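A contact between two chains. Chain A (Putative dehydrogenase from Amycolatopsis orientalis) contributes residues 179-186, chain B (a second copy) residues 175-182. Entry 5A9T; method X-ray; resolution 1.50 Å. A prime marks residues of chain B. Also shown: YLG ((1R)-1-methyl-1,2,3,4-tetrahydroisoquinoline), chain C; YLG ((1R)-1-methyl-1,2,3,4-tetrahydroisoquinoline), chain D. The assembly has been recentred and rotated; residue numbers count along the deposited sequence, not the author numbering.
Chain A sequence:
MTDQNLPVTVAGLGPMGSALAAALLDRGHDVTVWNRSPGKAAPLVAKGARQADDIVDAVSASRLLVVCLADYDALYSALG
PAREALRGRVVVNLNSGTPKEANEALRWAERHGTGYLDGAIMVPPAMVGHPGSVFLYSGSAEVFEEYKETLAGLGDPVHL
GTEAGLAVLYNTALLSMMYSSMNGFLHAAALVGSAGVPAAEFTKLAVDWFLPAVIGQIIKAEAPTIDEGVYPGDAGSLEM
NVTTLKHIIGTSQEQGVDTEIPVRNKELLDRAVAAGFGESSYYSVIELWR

Chain A 179-186: YSSMNGFL
Chain B (175-182) LSMMYSSM

How do two copies of one helix come to lie so close? Residues 179-186 of chain A and 175-182 of chain B are both uninterrupted α-helix, with phi/psi near -62/-43 and each backbone N bonded to the O four residues earlier, for example Gly184 N to Ser180 O at 2.9 Å and Ser180′ N to Ser176′ O at 3.3 Å. They run antiparallel, 171° between their N-to-C directions, and their axes approach to 7.2 Å. The register places Ser181 CA 4.1 Å from Ser181′ CA, and Gly184 CA 3.9 Å from Met177′ CA. Glycine and serine occupy the closest-packed positions, and at Gly184 the spacing leaves no room for a CB; together the stretches bury 307 Å².

Why does Gly184 suit its place? With no side chain, it leaves its backbone bare to the other helix: Gly184 CA sits 3.6 Å from Ser180′ CB, and Gly184 O lies 3.6 Å from Met177′ CA in a CA-H...O contact with an angle of 126° at the hydrogen. A CB on Gly184 would point toward chain B and clash, falling 2.8 Å from Ser180′ CB and 2.9 Å from Met177′ O. Ser180′ fills the space instead. Its CA-to-CB bond points toward chain A, and Ser180′ CB also packs 3.4 Å from Ser180 O. Both Ser180 and Ser180′ take the m rotamer (chi1 -77°), and their hydroxyls are hydrogen-bonded elsewhere in the structure.

What does Met177′, which has the most surface covered, contribute? Its CA-to-CB bond points sideways, and an extended t, t, t side chain (chi 174°, 177°, 160°) lies beside Phe185. Met177′ CG comes 3.8 Å from Phe185 N, and Met177′ SD is 4.2 Å from Phe185 CD1. Met177′ SD meets the Phe185 ring at its edge, 5.5 Å from the ring centroid and 82° off the ring normal. Phe185 (chi1 170°, t; chi2 83°) starts sideways, but its end leads away from chain B. The apolar Met177′ side chain suits a place beside the Phe185 ring, where it has no polar partner to satisfy.

Do the serines at the centre bond to each other? No hydrogen bond crosses between the stretches. Ser181 and Ser181′ share the m rotamer (chi1 -63°), with Ser181 OG 3.7 Å from Ser181′ OG and Ser181 CA 3.6 Å from Ser181′ OG. Ser181′ OG donates instead to Met177′ O at 2.8 Å, within its own helix, so a polar group can be buried without a partner across the contact. Close packing of small residues, flanked by methionine and phenylalanine, therefore holds these stretches together.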

# COMPACT_ATOMS: atom_id res chain seq x y z
N TYR A 179 7.98 2.43 0.65
CA TYR A 179 8.61 2.73 -0.66
C TYR A 179 7.93 1.93 -1.76
O TYR A 179 7.56 2.43 -2.84
CB TYR A 179 10.12 2.48 -0.68
CG TYR A 179 10.93 3.54 -0.00
CD1 TYR A 179 11.02 4.80 -0.61
CD2 TYR A 179 11.52 3.35 1.24
CE1 TYR A 179 11.71 5.82 0.00
CE2 TYR A 179 12.17 4.35 1.88
CZ TYR A 179 12.24 5.59 1.26
OH TYR A 179 12.92 6.61 1.96
N SER A 180 7.69 0.63 -1.49
CA SER A 180 7.06 -0.22 -2.54
C SER A 180 5.61 0.24 -2.81
O SER A 180 5.14 0.29 -3.96
CB SER A 180 7.06 -1.65 -2.07
OG SER A 180 8.33 -2.22 -2.21
N SER A 181 4.87 0.49 -1.74
CA SER A 181 3.47 0.97 -1.89
C SER A 181 3.37 2.27 -2.62
O SER A 181 2.51 2.47 -3.53
CB SER A 181 2.86 1.12 -0.48
OG SER A 181 2.83 -0.14 0.13
N MET A 182 4.24 3.23 -2.35
CA MET A 182 4.23 4.49 -2.99
C MET A 182 4.58 4.33 -4.47
O MET A 182 3.95 4.94 -5.29
CB MET A 182 5.23 5.49 -2.38
CG MET A 182 5.20 6.85 -2.92
SD MET A 182 3.57 7.61 -2.56
CE MET A 182 3.51 7.27 -1.02
N ASN A 183 5.56 3.48 -4.76
CA ASN A 183 5.90 3.23 -6.17
C ASN A 183 4.69 2.65 -6.91
O ASN A 183 4.48 2.95 -8.08
CB ASN A 183 7.17 2.37 -6.26
CG ASN A 183 8.41 3.09 -5.80
OD1 ASN A 183 9.40 2.35 -5.47
ND2 ASN A 183 8.38 4.30 -5.67
N GLY A 184 4.02 1.67 -6.27
CA GLY A 184 2.82 1.12 -6.86
C GLY A 184 1.78 2.15 -7.12
O GLY A 184 1.19 2.19 -8.22
N PHE A 185 1.53 3.05 -6.16
CA PHE A 185 0.60 4.12 -6.42
C PHE A 185 1.02 4.99 -7.59
O PHE A 185 0.18 5.38 -8.41
CB PHE A 185 0.34 4.97 -5.16
CG PHE A 185 -0.41 6.20 -5.47
CD1 PHE A 185 -1.82 6.15 -5.59
CD2 PHE A 185 0.21 7.40 -5.74
CE1 PHE A 185 -2.53 7.27 -5.99
CE2 PHE A 185 -0.52 8.52 -6.10
CZ PHE A 185 -1.86 8.46 -6.30
N LEU A 186 2.30 5.36 -7.63
CA LEU A 186 2.76 6.27 -8.69
C LEU A 186 2.72 5.60 -10.05
O LEU A 186 2.37 6.25 -11.04
CB LEU A 186 4.21 6.73 -8.37
CG LEU A 186 4.26 7.64 -7.17
CD1 LEU A 186 5.72 7.89 -6.79
CD2 LEU A 186 3.54 8.97 -7.29
N LEU B 175 -4.50 -2.93 -9.92
CA LEU B 175 -3.77 -4.18 -9.73
C LEU B 175 -2.23 -3.95 -9.66
O LEU B 175 -1.55 -4.57 -8.87
CB LEU B 175 -4.12 -5.17 -10.85
CG LEU B 175 -5.56 -5.67 -10.80
CD1 LEU B 175 -5.82 -6.44 -12.09
CD2 LEU B 175 -5.79 -6.57 -9.61
N SER B 176 -1.73 -3.06 -10.49
CA SER B 176 -0.30 -2.76 -10.52
C SER B 176 0.06 -2.24 -9.10
O SER B 176 1.08 -2.65 -8.49
CB SER B 176 0.01 -1.77 -11.62
OG SER B 176 1.45 -1.60 -11.72
N MET B 177 -0.75 -1.33 -8.58
CA MET B 177 -0.53 -0.80 -7.25
C MET B 177 -0.59 -1.94 -6.22
O MET B 177 0.24 -1.95 -5.25
CB MET B 177 -1.55 0.26 -6.93
CG MET B 177 -1.46 0.76 -5.50
SD MET B 177 -2.72 2.10 -5.31
CE MET B 177 -3.05 2.27 -3.55
N MET B 178 -1.54 -2.86 -6.35
CA MET B 178 -1.69 -3.98 -5.41
C MET B 178 -0.45 -4.85 -5.39
O MET B 178 0.07 -5.27 -4.33
CB MET B 178 -2.91 -4.77 -5.74
CG MET B 178 -3.08 -5.87 -4.74
SD MET B 178 -4.74 -6.55 -4.89
CE MET B 178 -4.61 -7.93 -3.71
N TYR B 179 0.11 -5.19 -6.56
CA TYR B 179 1.28 -6.11 -6.56
C TYR B 179 2.44 -5.47 -5.82
O TYR B 179 3.11 -6.07 -4.96
CB TYR B 179 1.72 -6.52 -7.97
CG TYR B 179 0.86 -7.57 -8.60
CD1 TYR B 179 0.89 -8.87 -8.09
CD2 TYR B 179 -0.04 -7.27 -9.63
CE1 TYR B 179 0.07 -9.84 -8.61
CE2 TYR B 179 -0.88 -8.20 -10.13
CZ TYR B 179 -0.83 -9.49 -9.59
OH TYR B 179 -1.73 -10.43 -10.13
N SER B 180 2.69 -4.18 -6.10
CA SER B 180 3.84 -3.50 -5.42
C SER B 180 3.58 -3.37 -3.90
O SER B 180 4.47 -3.58 -3.07
CB SER B 180 4.01 -2.13 -6.02
OG SER B 180 4.64 -2.21 -7.26
N SER B 181 2.37 -2.96 -3.55
CA SER B 181 2.01 -2.84 -2.12
C SER B 181 2.09 -4.14 -1.37
O SER B 181 2.64 -4.22 -0.23
CB SER B 181 0.57 -2.30 -2.03
OG SER B 181 0.54 -1.01 -2.60
N MET B 182 1.64 -5.24 -1.94
CA MET B 182 1.69 -6.51 -1.33
C MET B 182 3.13 -6.96 -1.17
O MET B 182 3.47 -7.48 -0.14
CB MET B 182 0.94 -7.60 -2.14
CG MET B 182 0.85 -8.92 -1.50
SD MET B 182 -0.13 -8.79 0.04
CE MET B 182 -1.36 -8.00 -0.55
C4 YLG C . -3.88 -9.15 -7.63
C14 YLG C . -3.05 -9.62 -6.61
C5 YLG C . -3.24 -10.83 -5.88
C6 YLG C . -2.45 -11.28 -4.86
C11 YLG C . -1.39 -10.44 -4.59
C8 YLG C . -5.39 -11.74 -4.97
C10 YLG C . -4.37 -11.72 -6.15
C12 YLG C . -1.17 -9.22 -5.29
C13 YLG C . -1.97 -8.78 -6.33
N2 YLG C . -5.01 -11.32 -7.41
C3 YLG C . -5.25 -9.94 -7.74
C4 YLG D . 9.72 7.16 3.36
C14 YLG D . 9.18 7.52 2.13
C5 YLG D . 9.00 8.86 1.67
C6 YLG D . 8.45 9.23 0.47
C11 YLG D . 8.09 8.15 -0.30
C8 YLG D . 8.12 10.81 2.98
C10 YLG D . 9.37 10.02 2.50
C12 YLG D . 8.25 6.81 0.11
C13 YLG D . 8.82 6.44 1.32
N2 YLG D . 10.18 9.56 3.63
C3 YLG D . 9.85 8.36 4.37